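Local structure of glucosidase (Croceicoccus marinus, 5Z3K) at residues A285-D293 and D353-A361; N19-S27 and F334-T343. The protein is a family 39 glycoside hydrolase, a beta-glucosidase from a deep-sea bacterium that probably hydrolyses O-glycosidic bonds of beta-glucosides. All blocks are in the same frame, centred on the assembly; numbering follows the deposited sequence.

Contact 1. Residues A285-D293 and D353-A361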
loop_
_atom_site.group_PDB
_atom_site.type_symbol
_atom_site.label_atom_id
_atom_site.label_comp_id
_atom_site.label_asym_id
_atom_site.label_seq_id
_atom_site.Cartn_x
_atom_site.Cartn_y
_atom_site.Cartn_z
ATOM N N ALA A 285 -8.670 6.058 5.150
ATOM C CA ALA A 285 -7.991 6.837 6.180
ATOM C C ALA A 285 -8.018 6.114 7.527
ATOM O O ALA A 285 -6.997 6.048 8.224
ATOM C CB ALA A 285 -8.610 8.235 6.284
ATOM N N ALA A 286 -9.168 5.556 7.914
ATOM C CA ALA A 286 -9.213 4.805 9.168
ATOM C C ALA A 286 -8.318 3.571 9.107
ATOM O O ALA A 286 -7.663 3.222 10.096
ATOM C CB ALA A 286 -10.651 4.399 9.509
ATOM N N ALA A 287 -8.265 2.898 7.955
ATOM C CA ALA A 287 -7.426 1.705 7.841
ATOM C C ALA A 287 -5.950 2.046 8.016
ATOM O O ALA A 287 -5.210 1.334 8.706
ATOM C CB ALA A 287 -7.656 1.016 6.488
ATOM N N ALA A 288 -5.497 3.121 7.358
ATOM C CA ALA A 288 -4.128 3.582 7.549
ATOM C C ALA A 288 -3.838 3.887 9.018
ATOM O O ALA A 288 -2.782 3.519 9.537
ATOM C CB ALA A 288 -3.875 4.820 6.687
ATOM N N ILE A 289 -4.765 4.565 9.706
ATOM C CA ILE A 289 -4.533 4.891 11.111
ATOM C C ILE A 289 -4.433 3.618 11.940
ATOM O O ILE A 289 -3.520 3.463 12.762
ATOM C CB ILE A 289 -5.632 5.830 11.640
ATOM C CG1 ILE A 289 -5.502 7.186 10.930
ATOM C CG2 ILE A 289 -5.506 5.995 13.163
ATOM C CD1 ILE A 289 -6.659 8.172 11.166
ATOM N N TYR A 290 -5.365 2.685 11.735
ATOM C CA TYR A 290 -5.350 1.476 12.552
ATOM C C TYR A 290 -4.124 0.617 12.260
ATOM O O TYR A 290 -3.586 -0.007 13.180
ATOM C CB TYR A 290 -6.632 0.660 12.346
ATOM C CG TYR A 290 -7.852 1.302 12.974
ATOM C CD1 TYR A 290 -7.775 1.919 14.217
ATOM C CD2 TYR A 290 -9.077 1.313 12.308
ATOM C CE1 TYR A 290 -8.887 2.528 14.787
ATOM C CE2 TYR A 290 -10.198 1.927 12.870
ATOM C CZ TYR A 290 -10.093 2.521 14.113
ATOM O OH TYR A 290 -11.196 3.123 14.671
HETATM N N MSE A 291 -3.647 0.577 11.016
HETATM C CA MSE A 291 -2.532 -0.317 10.721
HETATM C C MSE A 291 -1.200 0.310 11.123
HETATM O O MSE A 291 -0.178 -0.362 11.118
HETATM C CB MSE A 291 -2.516 -0.708 9.236
HETATM C CG MSE A 291 -2.015 0.386 8.316
HETATM SE SE MSE A 291 -1.797 -0.299 6.503
HETATM C CE MSE A 291 -3.664 -0.500 5.987
ATOM N N GLN A 292 -1.204 1.601 11.476
ATOM C CA GLN A 292 0.020 2.212 11.988
ATOM C C GLN A 292 0.489 1.520 13.262
ATOM O O GLN A 292 1.690 1.492 13.553
ATOM C CB GLN A 292 -0.199 3.710 12.226
ATOM C CG GLN A 292 0.989 4.469 12.841
ATOM C CD GLN A 292 2.159 4.710 11.886
ATOM O OE1 GLN A 292 3.260 5.055 12.326
ATOM N NE2 GLN A 292 1.929 4.540 10.582
ATOM N N ASP A 293 -0.445 0.948 14.019
ATOM C CA ASP A 293 -0.167 0.145 15.207
ATOM C C ASP A 293 -0.498 -1.311 14.868
ATOM O O ASP A 293 -1.592 -1.803 15.142
ATOM C CB ASP A 293 -0.990 0.652 16.388
ATOM C CG ASP A 293 -0.660 2.076 16.752
ATOM O OD1 ASP A 293 0.549 2.368 16.874
ATOM O OD2 ASP A 293 -1.601 2.899 16.899
ATOM N N ASP A 353 -11.377 6.157 18.892
ATOM C CA ASP A 353 -11.866 4.836 19.282
ATOM C C ASP A 353 -11.465 3.813 18.223
ATOM O O ASP A 353 -10.844 4.148 17.203
ATOM C CB ASP A 353 -13.386 4.876 19.550
ATOM C CG ASP A 353 -14.205 5.155 18.300
ATOM O OD1 ASP A 353 -13.860 4.634 17.221
ATOM O OD2 ASP A 353 -15.218 5.882 18.394
ATOM N N ASP A 354 -11.826 2.548 18.460
ATOM C CA ASP A 354 -11.551 1.480 17.507
ATOM C C ASP A 354 -12.792 1.068 16.716
ATOM O O ASP A 354 -12.778 0.015 16.069
ATOM C CB ASP A 354 -10.924 0.268 18.212
ATOM C CG ASP A 354 -11.814 -0.320 19.283
ATOM O OD1 ASP A 354 -12.959 0.153 19.441
ATOM O OD2 ASP A 354 -11.367 -1.259 19.983
ATOM N N ASN A 355 -13.853 1.886 16.742
ATOM C CA ASN A 355 -15.085 1.652 15.990
ATOM C C ASN A 355 -15.250 2.615 14.820
ATOM O O ASN A 355 -16.376 2.905 14.406
ATOM C CB ASN A 355 -16.316 1.768 16.881
ATOM C CG ASN A 355 -16.069 1.285 18.272
ATOM O OD1 ASN A 355 -15.997 2.082 19.208
ATOM N ND2 ASN A 355 -15.938 -0.022 18.428
ATOM N N GLY A 356 -14.151 3.135 14.293
ATOM C CA GLY A 356 -14.199 3.908 13.070
ATOM C C GLY A 356 -13.952 5.393 13.234
ATOM O O GLY A 356 -13.839 6.095 12.217
ATOM N N PHE A 357 -13.868 5.910 14.463
ATOM C CA PHE A 357 -13.479 7.307 14.675
ATOM C C PHE A 357 -11.992 7.309 15.012
ATOM O O PHE A 357 -11.588 7.314 16.176
ATOM C CB PHE A 357 -14.315 8.001 15.747
ATOM C CG PHE A 357 -14.136 9.497 15.755
ATOM C CD1 PHE A 357 -14.813 10.292 14.840
ATOM C CD2 PHE A 357 -13.260 10.103 16.646
ATOM C CE1 PHE A 357 -14.637 11.670 14.817
ATOM C CE2 PHE A 357 -13.081 11.485 16.638
ATOM C CZ PHE A 357 -13.767 12.271 15.720
ATOM N N ALA A 358 -11.170 7.312 13.966
ATOM C CA ALA A 358 -9.734 7.080 14.083
ATOM C C ALA A 358 -8.984 8.397 13.978
ATOM O O ALA A 358 -9.327 9.243 13.153
ATOM C CB ALA A 358 -9.263 6.130 12.986
ATOM N N ALA A 359 -7.957 8.562 14.803
ATOM C CA ALA A 359 -7.201 9.801 14.811
ATOM C C ALA A 359 -5.726 9.489 15.006
ATOM O O ALA A 359 -5.359 8.512 15.667
ATOM C CB ALA A 359 -7.716 10.755 15.902
ATOM N N LEU A 360 -4.885 10.348 14.430
ATOM C CA LEU A 360 -3.448 10.141 14.366
ATOM C C LEU A 360 -2.780 11.505 14.306
ATOM O O LEU A 360 -3.253 12.401 13.598
ATOM C CB LEU A 360 -3.077 9.292 13.135
ATOM C CG LEU A 360 -1.602 8.996 12.858
ATOM C CD1 LEU A 360 -0.985 8.130 13.943
ATOM C CD2 LEU A 360 -1.432 8.315 11.493
ATOM N N ALA A 361 -1.683 11.671 15.044
ATOM C CA ALA A 361 -1.024 12.970 15.099
ATOM C C ALA A 361 0.485 12.815 14.975
ATOM O O ALA A 361 1.070 11.852 15.475
ATOM C CB ALA A 361 -1.360 13.706 16.403
#

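Contact 2. Residues N19-S27 and F334-T343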
loop_
_atom_site.group_PDB
_atom_site.type_symbol
_atom_site.label_atom_id
_atom_site.label_comp_id
_atom_site.label_asym_id
_atom_site.label_seq_id
_atom_site.Cartn_x
_atom_site.Cartn_y
_atom_site.Cartn_z
ATOM N N ASN A 19 8.557 7.171 16.779
ATOM C CA ASN A 19 8.655 7.509 15.360
ATOM C C ASN A 19 7.370 7.152 14.626
ATOM O O ASN A 19 6.783 6.090 14.849
ATOM C CB ASN A 19 9.829 6.781 14.705
ATOM C CG ASN A 19 11.166 7.328 15.135
ATOM O OD1 ASN A 19 11.283 8.493 15.530
ATOM N ND2 ASN A 19 12.191 6.492 15.062
HETATM N N MSE A 20 6.939 8.048 13.740
HETATM C CA MSE A 20 5.903 7.716 12.780
HETATM C C MSE A 20 6.499 6.725 11.785
HETATM O O MSE A 20 7.674 6.837 11.423
HETATM C CB MSE A 20 5.397 8.966 12.046
HETATM C CG MSE A 20 4.231 8.686 11.116
HETATM SE SE MSE A 20 2.608 8.402 12.134
HETATM C CE MSE A 20 2.191 10.271 12.501
ATOM N N ARG A 21 5.712 5.752 11.342
ATOM C CA ARG A 21 6.195 4.727 10.424
ATOM C C ARG A 21 5.650 4.998 9.026
ATOM O O ARG A 21 4.440 5.180 8.847
ATOM C CB ARG A 21 5.794 3.326 10.905
ATOM C CG ARG A 21 6.328 3.004 12.296
ATOM C CD ARG A 21 6.307 1.495 12.588
ATOM N NE ARG A 21 4.941 0.989 12.644
ATOM C CZ ARG A 21 4.462 0.043 11.849
ATOM N NH1 ARG A 21 5.245 -0.505 10.930
ATOM N NH2 ARG A 21 3.200 -0.359 11.982
ATOM N N GLN A 22 6.537 5.013 8.036
ATOM C CA GLN A 22 6.161 5.435 6.683
ATOM C C GLN A 22 5.555 4.255 5.930
ATOM O O GLN A 22 6.250 3.487 5.254
ATOM C CB GLN A 22 7.367 6.011 5.953
ATOM C CG GLN A 22 7.580 7.499 6.233
ATOM C CD GLN A 22 8.069 7.766 7.651
ATOM O OE1 GLN A 22 9.136 7.295 8.050
ATOM N NE2 GLN A 22 7.284 8.519 8.423
ATOM N N LEU A 23 4.232 4.114 6.036
ATOM C CA LEU A 23 3.519 3.009 5.413
ATOM C C LEU A 23 2.761 3.419 4.151
ATOM O O LEU A 23 1.972 2.618 3.625
ATOM C CB LEU A 23 2.547 2.376 6.412
ATOM C CG LEU A 23 3.157 1.750 7.676
ATOM C CD1 LEU A 23 2.099 0.918 8.442
ATOM C CD2 LEU A 23 4.331 0.904 7.295
ATOM N N HIS A 24 2.981 4.636 3.641
ATOM C CA HIS A 24 2.193 5.132 2.507
ATOM C C HIS A 24 2.789 4.671 1.179
ATOM O O HIS A 24 3.263 5.466 0.364
ATOM C CB HIS A 24 2.081 6.652 2.521
ATOM C CG HIS A 24 0.842 7.157 1.848
ATOM N ND1 HIS A 24 -0.420 6.835 2.292
ATOM C CD2 HIS A 24 0.667 7.978 0.783
ATOM C CE1 HIS A 24 -1.322 7.415 1.518
ATOM N NE2 HIS A 24 -0.688 8.122 0.598
ATOM N N GLY A 25 2.737 3.363 0.960
ATOM C CA GLY A 25 3.052 2.817 -0.345
ATOM C C GLY A 25 1.812 2.652 -1.203
ATOM O O GLY A 25 0.689 2.654 -0.706
ATOM N N THR A 26 2.013 2.480 -2.512
ATOM C CA THR A 26 0.868 2.289 -3.394
ATOM C C THR A 26 1.328 1.612 -4.671
ATOM O O THR A 26 2.522 1.440 -4.919
ATOM C CB THR A 26 0.171 3.614 -3.728
ATOM O OG1 THR A 26 -1.129 3.342 -4.260
ATOM C CG2 THR A 26 0.969 4.390 -4.777
ATOM N N SER A 27 0.356 1.229 -5.480
ATOM C CA SER A 27 0.625 0.663 -6.786
ATOM C C SER A 27 -0.190 1.438 -7.809
ATOM O O SER A 27 -1.040 2.261 -7.460
ATOM C CB SER A 27 0.287 -0.830 -6.833
ATOM O OG SER A 27 -1.109 -1.015 -6.915
ATOM N N PHE A 334 -6.415 10.022 0.349
ATOM C CA PHE A 334 -5.113 9.429 0.060
ATOM C C PHE A 334 -3.982 10.422 0.309
ATOM O O PHE A 334 -2.962 10.069 0.914
ATOM C CB PHE A 334 -5.091 8.921 -1.380
ATOM C CG PHE A 334 -3.802 8.239 -1.773
ATOM C CD1 PHE A 334 -3.561 6.914 -1.425
ATOM C CD2 PHE A 334 -2.839 8.919 -2.505
ATOM C CE1 PHE A 334 -2.381 6.278 -1.801
ATOM C CE2 PHE A 334 -1.650 8.292 -2.887
ATOM C CZ PHE A 334 -1.420 6.972 -2.528
ATOM N N GLN A 335 -4.154 11.680 -0.124
ATOM C CA GLN A 335 -3.128 12.688 0.105
ATOM C C GLN A 335 -3.020 13.056 1.582
ATOM O O GLN A 335 -1.910 13.178 2.110
ATOM C CB GLN A 335 -3.419 13.936 -0.731
ATOM C CG GLN A 335 -3.289 13.713 -2.242
ATOM C CD GLN A 335 -3.801 14.902 -3.037
ATOM O OE1 GLN A 335 -3.083 15.879 -3.244
ATOM N NE2 GLN A 335 -5.048 14.828 -3.469
ATOM N N LEU A 336 -4.151 13.263 2.265
ATOM C CA LEU A 336 -4.076 13.672 3.668
ATOM C C LEU A 336 -3.457 12.575 4.529
ATOM O O LEU A 336 -2.716 12.868 5.478
ATOM C CB LEU A 336 -5.459 14.031 4.195
ATOM C CG LEU A 336 -6.268 15.072 3.420
ATOM C CD1 LEU A 336 -7.504 15.403 4.226
ATOM C CD2 LEU A 336 -5.454 16.316 3.120
ATOM N N VAL A 337 -3.757 11.310 4.219
ATOM C CA VAL A 337 -3.112 10.198 4.922
ATOM C C VAL A 337 -1.602 10.240 4.713
ATOM O O VAL A 337 -0.818 10.199 5.668
ATOM C CB VAL A 337 -3.695 8.848 4.458
ATOM C CG1 VAL A 337 -2.783 7.719 4.874
ATOM C CG2 VAL A 337 -5.107 8.636 4.998
ATOM N N GLY A 338 -1.167 10.300 3.456
ATOM C CA GLY A 338 0.259 10.274 3.190
ATOM C C GLY A 338 0.999 11.423 3.841
ATOM O O GLY A 338 2.120 11.257 4.329
ATOM N N GLN A 339 0.386 12.612 3.849
ATOM C CA GLN A 339 1.028 13.748 4.486
ATOM C C GLN A 339 1.188 13.510 5.981
ATOM O O GLN A 339 2.200 13.899 6.575
ATOM C CB GLN A 339 0.233 15.021 4.209
ATOM C CG GLN A 339 0.335 15.428 2.735
ATOM C CD GLN A 339 -0.789 16.332 2.291
ATOM O OE1 GLN A 339 -1.582 16.809 3.099
ATOM N NE2 GLN A 339 -0.868 16.569 0.984
ATOM N N THR A 340 0.195 12.875 6.599
ATOM C CA THR A 340 0.283 12.578 8.023
ATOM C C THR A 340 1.359 11.537 8.293
ATOM O O THR A 340 2.141 11.683 9.243
ATOM C CB THR A 340 -1.073 12.100 8.549
ATOM O OG1 THR A 340 -2.061 13.101 8.282
ATOM C CG2 THR A 340 -1.007 11.855 10.047
ATOM N N LEU A 341 1.415 10.488 7.459
ATOM C CA LEU A 341 2.417 9.430 7.592
ATOM C C LEU A 341 3.823 9.917 7.261
ATOM O O LEU A 341 4.800 9.239 7.610
ATOM C CB LEU A 341 2.068 8.239 6.683
ATOM C CG LEU A 341 0.779 7.494 7.060
ATOM C CD1 LEU A 341 0.449 6.334 6.102
ATOM C CD2 LEU A 341 0.899 7.007 8.525
ATOM N N ALA A 342 3.950 11.062 6.592
ATOM C CA ALA A 342 5.266 11.584 6.271
ATOM C C ALA A 342 5.890 12.352 7.425
ATOM O O ALA A 342 7.083 12.663 7.355
ATOM C CB ALA A 342 5.212 12.493 5.039
ATOM N N THR A 343 5.121 12.689 8.464
ATOM C CA THR A 343 5.740 13.259 9.647
ATOM C C THR A 343 6.691 12.235 10.251
ATOM O O THR A 343 6.602 11.036 9.982
ATOM C CB THR A 343 4.688 13.680 10.668
ATOM O OG1 THR A 343 3.971 12.525 11.125
ATOM C CG2 THR A 343 3.721 14.681 10.048
#

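Contact 1. Residues A285-D293 and D353-A361
The ring of Tyr-290 carries the methyl group of Ala-358 over one face, a CH-pi contact with CB 4.3 Å from the ring centroid and 26° off the normal. At its hydroxyl edge lie Asp-353 O, in the ring plane, and Gly-356 N, close to it. Tyr-290 OH donates to Asp-353 O at 2.8 Å and accepts from Gly-356 N at 3.0 Å; a phenol suits the place because one oxygen on a rigid arm serves both. Tyr-290 holds CG anti to its carbonyl carbon (chi1 -72°), and the ring leans off the flank of the helix to reach this turn. The second flat group, the carboxylate of Asp-353, shapes the turn: OD1 takes Asn-355 N at 2.8 Å, an Asx turn, and Phe-357 N at 3.0 Å from the opposite face. At the backbone angles of Gly-356 a CB would collide with the carbonyl oxygen of Asn-355, so the backbone alone requires glycine. In the fold, helix 277-291 belongs to the TIM barrel and strand 357-363 to the nine-stranded beta sheet beside it. Their axes in this region approach to 7.8 Å at 60°, a spacing suited to the small Ala-286 and Ala-358, whose methyl groups meet where the backbones come closest. Branched Ile-289 spreads over the strand, its CG2 resting 3.8 Å from Ala-358 CB and its CD1 against the carbonyl of Ala-358. Its CG1 lies 3.9 Å from Leu-360 CB, and the two chains run past one another in opposite senses. Gln-292 lays its CG near Leu-360 CD1, while its amide oxygen turns to the backbone N of Arg-21.

Contact 2. Residues N19-S27 and F334-T343
His-24 lies against Gly-338 and Phe-334 of helix 329-341, which follows the last strand of the TIM barrel; the histidine itself comes just before strand 25-27, the first. Ring contacts dominate. Gly-338 CA sits over the centre of the imidazole, 3.3 Å from its centroid and almost on the normal, a close CH-pi contact; a side chain at Gly-338 would strike His-24 CD2, hence the glycine. His-24 CG, anti to the backbone N (chi1 -153°), drops the ring onto the helix. The imidazole also meets Phe-334 obliquely, planes at 41°, with NE2 over the middle of the phenyl face. At the edge of the phenyl ring, Phe-334 CZ lies 3.9 Å from Thr-26 CB. Replacing His-24 by an alanine would probably open a gap above Gly-338 CA and leave the Phe-334 ring freer to turn.

Van der Waals contacts continue along the helix. Val-337 CG1 packs 3.6 Å from His-24 ND1. Leu-341 sends CD1 to His-24 and makes an apolar contact through CD2 with Met-20 SE, 4.2 Å away. The flexible Met-20, a selenomethionine bent at chi2 and chi3, curls its CE to 3.2 Å from Thr-343 OG1, with Thr-340 O next.

Hydrogen bonds gather around residues 340-343. Thr-340 O accepts from both N and OG1 of Thr-343, the latter at 2.8 Å. Gln-22, long enough to reach back, points NE2 at Leu-341 O, 2.7 Å away, with the N-H...O angle 168° and the acceptor nearly in the amide plane of Gln-22.

In the fold
The centres of contacts 1 and 2 lie about 13 Å apart, and Gln-292 sits where loop 19-24, helix 329-341 and the beta sheet meet: its NE2 packs 3.4 Å from Leu-341 CD2, and its OE1 lies 3.4 Å from Met-20 SE. Leu-360 of the sheet touches Met-20, Thr-340 and Leu-341, while Ala-285 and Ala-288 rest on Val-337; helices 277-291 and 329-341 thus touch, and both lean on the sheet. TIM-barrel active sites lie at the C-terminal strand ends. Loop 19-24 precedes strand 25-27, and residues 285-293 include the last turns of the helix leading into barrel strand 298-301, so both probably lie on the side away from the catalytic pocket.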